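Local coordinates for putative uncharacterized protein (Pyrococcus abyssi virus 1, PDB 4HR1) that is of unknown function but folds as a helical bundle of probable bromodomain-like type, at residues K12-L23 with L85-M96. Sequence-based numbering, arbitrary orientation.
Sequences KISWLRTAIAFL and LEDIKEQIIVEM
K89 lies across one face of the W15 indole. K89 CE sits 3.5 Å from the centroid of the W15 six-membered ring, a CH-pi contact almost on the ring normal. K89 NZ stands 3.8 Å from the centroid of the W15 five-membered ring, a cation-pi contact over the same face. CG anti to the backbone N (chi1 -171°) and an extended chain beyond it bring K89 there. W15 NE1 is hydrogen-bonded to D116 OD1 of helix 109-119, and this should limit turning of the ring. K12 NZ meets E86 OE2 on the syn side at 2.8 Å, forming a salt bridge. One water accepts from both K12 NZ and K89 NZ. Segments 12-23 and 85-96, on helices 5-30 and 72-98 of the helical bundle, run nearly parallel, at 22°, and pack knobs-into-holes. L16 is one knob, among L85, I88, K89 and I92. L16 CD1 lies 3.6 Å from L85 CD2, while L16 CD2 approaches K89 CA at 3.5 Å. I92 is the reciprocal knob, among L16, A19, I20 and L23. Its two branches divide: I92 CG2 rests 3.7 Å from A19 CB, and I92 CD1 reaches I20 CG1. M96 CG packs on L23 CG, and M96 CE approaches the F22 ring obliquely, 4.0 Å from F22 CD1.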
loop_
_atom_site.group_PDB
_atom_site.type_symbol
_atom_site.label_atom_id
_atom_site.label_comp_id
_atom_site.label_asym_id
_atom_site.label_seq_id
_atom_site.Cartn_x
_atom_site.Cartn_y
_atom_site.Cartn_z
ATOM N N LYS A 12 5.865 0.664 6.530
ATOM C CA LYS A 12 5.528 -0.601 7.173
ATOM C C LYS A 12 4.273 -1.223 6.555
ATOM O O LYS A 12 4.252 -2.440 6.306
ATOM C CB LYS A 12 5.389 -0.426 8.714
ATOM C CG LYS A 12 6.699 -0.058 9.457
ATOM C CD LYS A 12 7.428 -1.289 10.031
ATOM C CE LYS A 12 8.936 -1.117 10.125
ATOM N NZ LYS A 12 9.650 -2.429 10.263
ATOM N N ILE A 13 3.226 -0.394 6.291
ATOM C CA ILE A 13 1.977 -0.876 5.672
ATOM C C ILE A 13 2.293 -1.332 4.226
ATOM O O ILE A 13 1.929 -2.451 3.850
ATOM C CB ILE A 13 0.797 0.169 5.761
ATOM C CG1 ILE A 13 0.424 0.507 7.240
ATOM C CG2 ILE A 13 -0.449 -0.337 5.000
ATOM C CD1 ILE A 13 -0.237 1.966 7.480
ATOM N N SER A 14 3.022 -0.492 3.450
ATOM C CA SER A 14 3.427 -0.825 2.071
ATOM C C SER A 14 4.178 -2.154 2.005
ATOM O O SER A 14 3.774 -3.012 1.219
ATOM C CB SER A 14 4.244 0.295 1.434
ATOM O OG SER A 14 3.502 1.506 1.399
ATOM N N TRP A 15 5.202 -2.367 2.883
ATOM C CA TRP A 15 5.950 -3.632 2.940
ATOM C C TRP A 15 4.997 -4.772 3.161
ATOM O O TRP A 15 5.053 -5.773 2.441
ATOM C CB TRP A 15 6.990 -3.643 4.091
ATOM C CG TRP A 15 8.016 -4.733 3.961
ATOM C CD1 TRP A 15 9.237 -4.627 3.357
ATOM C CD2 TRP A 15 7.876 -6.113 4.341
ATOM N NE1 TRP A 15 9.891 -5.836 3.393
ATOM C CE2 TRP A 15 9.078 -6.769 3.985
ATOM C CE3 TRP A 15 6.880 -6.851 5.018
ATOM C CZ2 TRP A 15 9.306 -8.125 4.261
ATOM C CZ3 TRP A 15 7.095 -8.201 5.257
ATOM C CH2 TRP A 15 8.287 -8.829 4.864
ATOM N N LEU A 16 4.136 -4.637 4.175
ATOM C CA LEU A 16 3.181 -5.692 4.539
ATOM C C LEU A 16 2.181 -6.015 3.418
ATOM O O LEU A 16 1.908 -7.197 3.184
ATOM C CB LEU A 16 2.474 -5.353 5.857
ATOM C CG LEU A 16 3.333 -5.426 7.123
ATOM C CD1 LEU A 16 2.566 -4.972 8.304
ATOM C CD2 LEU A 16 3.800 -6.827 7.396
ATOM N N ARG A 17 1.705 -4.981 2.674
ATOM C CA ARG A 17 0.781 -5.185 1.548
ATOM C C ARG A 17 1.477 -5.912 0.393
ATOM O O ARG A 17 0.951 -6.919 -0.105
ATOM C CB ARG A 17 0.127 -3.871 1.091
ATOM C CG ARG A 17 -0.817 -3.284 2.142
ATOM C CD ARG A 17 -2.050 -2.675 1.519
ATOM N NE ARG A 17 -2.443 -1.418 2.164
ATOM C CZ ARG A 17 -3.354 -1.316 3.128
ATOM N NH1 ARG A 17 -3.957 -2.403 3.601
ATOM N NH2 ARG A 17 -3.653 -0.133 3.641
ATOM N N THR A 18 2.700 -5.457 0.038
ATOM C CA THR A 18 3.546 -6.042 -1.007
ATOM C C THR A 18 3.892 -7.496 -0.655
ATOM O O THR A 18 3.906 -8.355 -1.549
ATOM C CB THR A 18 4.792 -5.185 -1.240
ATOM O OG1 THR A 18 4.467 -3.782 -1.222
ATOM C CG2 THR A 18 5.526 -5.559 -2.525
ATOM N N ALA A 19 4.106 -7.776 0.653
ATOM C CA ALA A 19 4.402 -9.114 1.175
ATOM C C ALA A 19 3.213 -10.037 1.017
ATOM O O ALA A 19 3.393 -11.223 0.749
ATOM C CB ALA A 19 4.810 -9.027 2.640
ATOM N N ILE A 20 1.990 -9.499 1.178
ATOM C CA ILE A 20 0.741 -10.254 1.000
ATOM C C ILE A 20 0.534 -10.537 -0.501
ATOM O O ILE A 20 0.217 -11.668 -0.858
ATOM C CB ILE A 20 -0.468 -9.553 1.714
ATOM C CG1 ILE A 20 -0.395 -9.813 3.240
ATOM C CG2 ILE A 20 -1.860 -10.004 1.150
ATOM C CD1 ILE A 20 -0.994 -8.788 4.046
ATOM N N ALA A 21 0.775 -9.539 -1.367
ATOM C CA ALA A 21 0.702 -9.687 -2.832
ATOM C C ALA A 21 1.643 -10.812 -3.271
ATOM O O ALA A 21 1.226 -11.692 -4.032
ATOM C CB ALA A 21 1.097 -8.378 -3.526
ATOM N N PHE A 22 2.888 -10.818 -2.717
ATOM C CA PHE A 22 3.929 -11.816 -2.982
ATOM C C PHE A 22 3.451 -13.222 -2.636
ATOM O O PHE A 22 3.544 -14.112 -3.486
ATOM C CB PHE A 22 5.209 -11.460 -2.208
ATOM C CG PHE A 22 6.419 -12.312 -2.506
ATOM C CD1 PHE A 22 6.635 -13.506 -1.829
ATOM C CD2 PHE A 22 7.376 -11.892 -3.420
ATOM C CE1 PHE A 22 7.768 -14.280 -2.086
ATOM C CE2 PHE A 22 8.517 -12.658 -3.659
ATOM C CZ PHE A 22 8.710 -13.843 -2.987
ATOM N N LEU A 23 2.919 -13.413 -1.400
ATOM C CA LEU A 23 2.394 -14.695 -0.899
ATOM C C LEU A 23 1.254 -15.231 -1.754
ATOM O O LEU A 23 1.236 -16.427 -2.055
ATOM C CB LEU A 23 1.895 -14.539 0.537
ATOM C CG LEU A 23 2.842 -14.940 1.621
ATOM C CD1 LEU A 23 2.712 -14.001 2.789
ATOM C CD2 LEU A 23 2.601 -16.377 2.050
ATOM N N LEU A 85 1.985 -3.887 13.744
ATOM C CA LEU A 85 2.492 -4.001 12.377
ATOM C C LEU A 85 3.720 -4.923 12.323
ATOM O O LEU A 85 3.824 -5.748 11.408
ATOM C CB LEU A 85 2.836 -2.603 11.820
ATOM C CG LEU A 85 1.666 -1.710 11.394
ATOM C CD1 LEU A 85 2.122 -0.235 11.249
ATOM C CD2 LEU A 85 1.038 -2.207 10.098
ATOM N N GLU A 86 4.621 -4.819 13.349
ATOM C CA GLU A 86 5.820 -5.644 13.452
ATOM C C GLU A 86 5.471 -7.071 13.769
ATOM O O GLU A 86 6.088 -7.963 13.205
ATOM C CB GLU A 86 6.878 -5.017 14.361
ATOM C CG GLU A 86 8.290 -5.516 14.104
ATOM C CD GLU A 86 8.961 -5.192 12.778
ATOM O OE1 GLU A 86 9.958 -5.874 12.451
ATOM O OE2 GLU A 86 8.560 -4.210 12.113
ATOM N N ASP A 87 4.395 -7.304 14.544
ATOM C CA ASP A 87 3.914 -8.669 14.800
ATOM C C ASP A 87 3.352 -9.261 13.515
ATOM O O ASP A 87 3.548 -10.453 13.261
ATOM C CB ASP A 87 2.833 -8.695 15.897
ATOM C CG ASP A 87 3.291 -8.216 17.271
ATOM O OD1 ASP A 87 4.283 -8.763 17.790
ATOM O OD2 ASP A 87 2.600 -7.357 17.862
ATOM N N ILE A 88 2.685 -8.420 12.676
ATOM C CA ILE A 88 2.124 -8.864 11.394
ATOM C C ILE A 88 3.265 -9.330 10.476
ATOM O O ILE A 88 3.195 -10.442 9.935
ATOM C CB ILE A 88 1.157 -7.824 10.748
ATOM C CG1 ILE A 88 -0.101 -7.595 11.663
ATOM C CG2 ILE A 88 0.710 -8.294 9.361
ATOM C CD1 ILE A 88 -0.799 -6.223 11.504
ATOM N N LYS A 89 4.361 -8.537 10.424
ATOM C CA LYS A 89 5.554 -8.865 9.649
ATOM C C LYS A 89 6.078 -10.253 10.042
ATOM O O LYS A 89 6.292 -11.088 9.167
ATOM C CB LYS A 89 6.616 -7.762 9.788
ATOM C CG LYS A 89 7.802 -7.915 8.844
ATOM C CD LYS A 89 8.601 -6.628 8.723
ATOM C CE LYS A 89 9.647 -6.746 7.632
ATOM N NZ LYS A 89 10.294 -5.439 7.318
ATOM N N GLU A 90 6.179 -10.514 11.363
ATOM C CA GLU A 90 6.633 -11.777 11.941
ATOM C C GLU A 90 5.765 -12.924 11.450
ATOM O O GLU A 90 6.290 -13.924 10.967
ATOM C CB GLU A 90 6.602 -11.674 13.484
ATOM C CG GLU A 90 7.507 -12.638 14.233
ATOM C CD GLU A 90 6.907 -13.950 14.702
ATOM O OE1 GLU A 90 7.585 -14.653 15.485
ATOM O OE2 GLU A 90 5.770 -14.285 14.296
ATOM N N GLN A 91 4.431 -12.759 11.525
ATOM C CA GLN A 91 3.474 -13.778 11.086
ATOM C C GLN A 91 3.503 -13.991 9.564
ATOM O O GLN A 91 3.217 -15.100 9.099
ATOM C CB GLN A 91 2.058 -13.460 11.575
ATOM C CG GLN A 91 1.868 -13.441 13.089
ATOM C CD GLN A 91 0.408 -13.258 13.438
ATOM O OE1 GLN A 91 -0.300 -14.215 13.782
ATOM N NE2 GLN A 91 -0.091 -12.033 13.320
ATOM N N ILE A 92 3.865 -12.944 8.793
ATOM C CA ILE A 92 4.015 -13.020 7.333
ATOM C C ILE A 92 5.207 -13.947 6.980
ATOM O O ILE A 92 5.034 -14.884 6.182
ATOM C CB ILE A 92 4.148 -11.592 6.696
ATOM C CG1 ILE A 92 2.809 -10.776 6.708
ATOM C CG2 ILE A 92 4.805 -11.612 5.307
ATOM C CD1 ILE A 92 1.564 -11.467 6.152
ATOM N N ILE A 93 6.407 -13.669 7.585
ATOM C CA ILE A 93 7.662 -14.398 7.370
ATOM C C ILE A 93 7.472 -15.857 7.778
ATOM O O ILE A 93 7.824 -16.773 7.025
ATOM C CB ILE A 93 8.856 -13.689 8.075
ATOM C CG1 ILE A 93 9.055 -12.259 7.526
ATOM C CG2 ILE A 93 10.147 -14.511 7.949
ATOM C CD1 ILE A 93 9.655 -11.273 8.468
ATOM N N VAL A 94 6.822 -16.061 8.930
ATOM C CA VAL A 94 6.477 -17.384 9.445
ATOM C C VAL A 94 5.587 -18.135 8.435
ATOM O O VAL A 94 5.820 -19.317 8.192
ATOM C CB VAL A 94 5.842 -17.254 10.861
ATOM C CG1 VAL A 94 5.150 -18.543 11.300
ATOM C CG2 VAL A 94 6.900 -16.839 11.885
ATOM N N GLU A 95 4.598 -17.440 7.833
ATOM C CA GLU A 95 3.697 -18.007 6.827
ATOM C C GLU A 95 4.455 -18.390 5.574
ATOM O O GLU A 95 4.270 -19.510 5.085
ATOM C CB GLU A 95 2.520 -17.059 6.501
ATOM C CG GLU A 95 1.501 -17.617 5.509
ATOM C CD GLU A 95 0.696 -18.835 5.935
ATOM O OE1 GLU A 95 0.784 -19.233 7.121
ATOM O OE2 GLU A 95 -0.046 -19.379 5.082
ATOM N N MET A 96 5.311 -17.467 5.063
ATOM C CA MET A 96 6.164 -17.685 3.888
ATOM C C MET A 96 6.921 -19.009 4.090
ATOM O O MET A 96 6.750 -19.932 3.297
ATOM C CB MET A 96 7.171 -16.523 3.706
ATOM C CG MET A 96 6.596 -15.283 3.084
ATOM S SD MET A 96 7.815 -13.957 3.104
ATOM C CE MET A 96 7.032 -12.838 2.109
HETATM O O HOH W 1 8.832 -3.280 7.481
#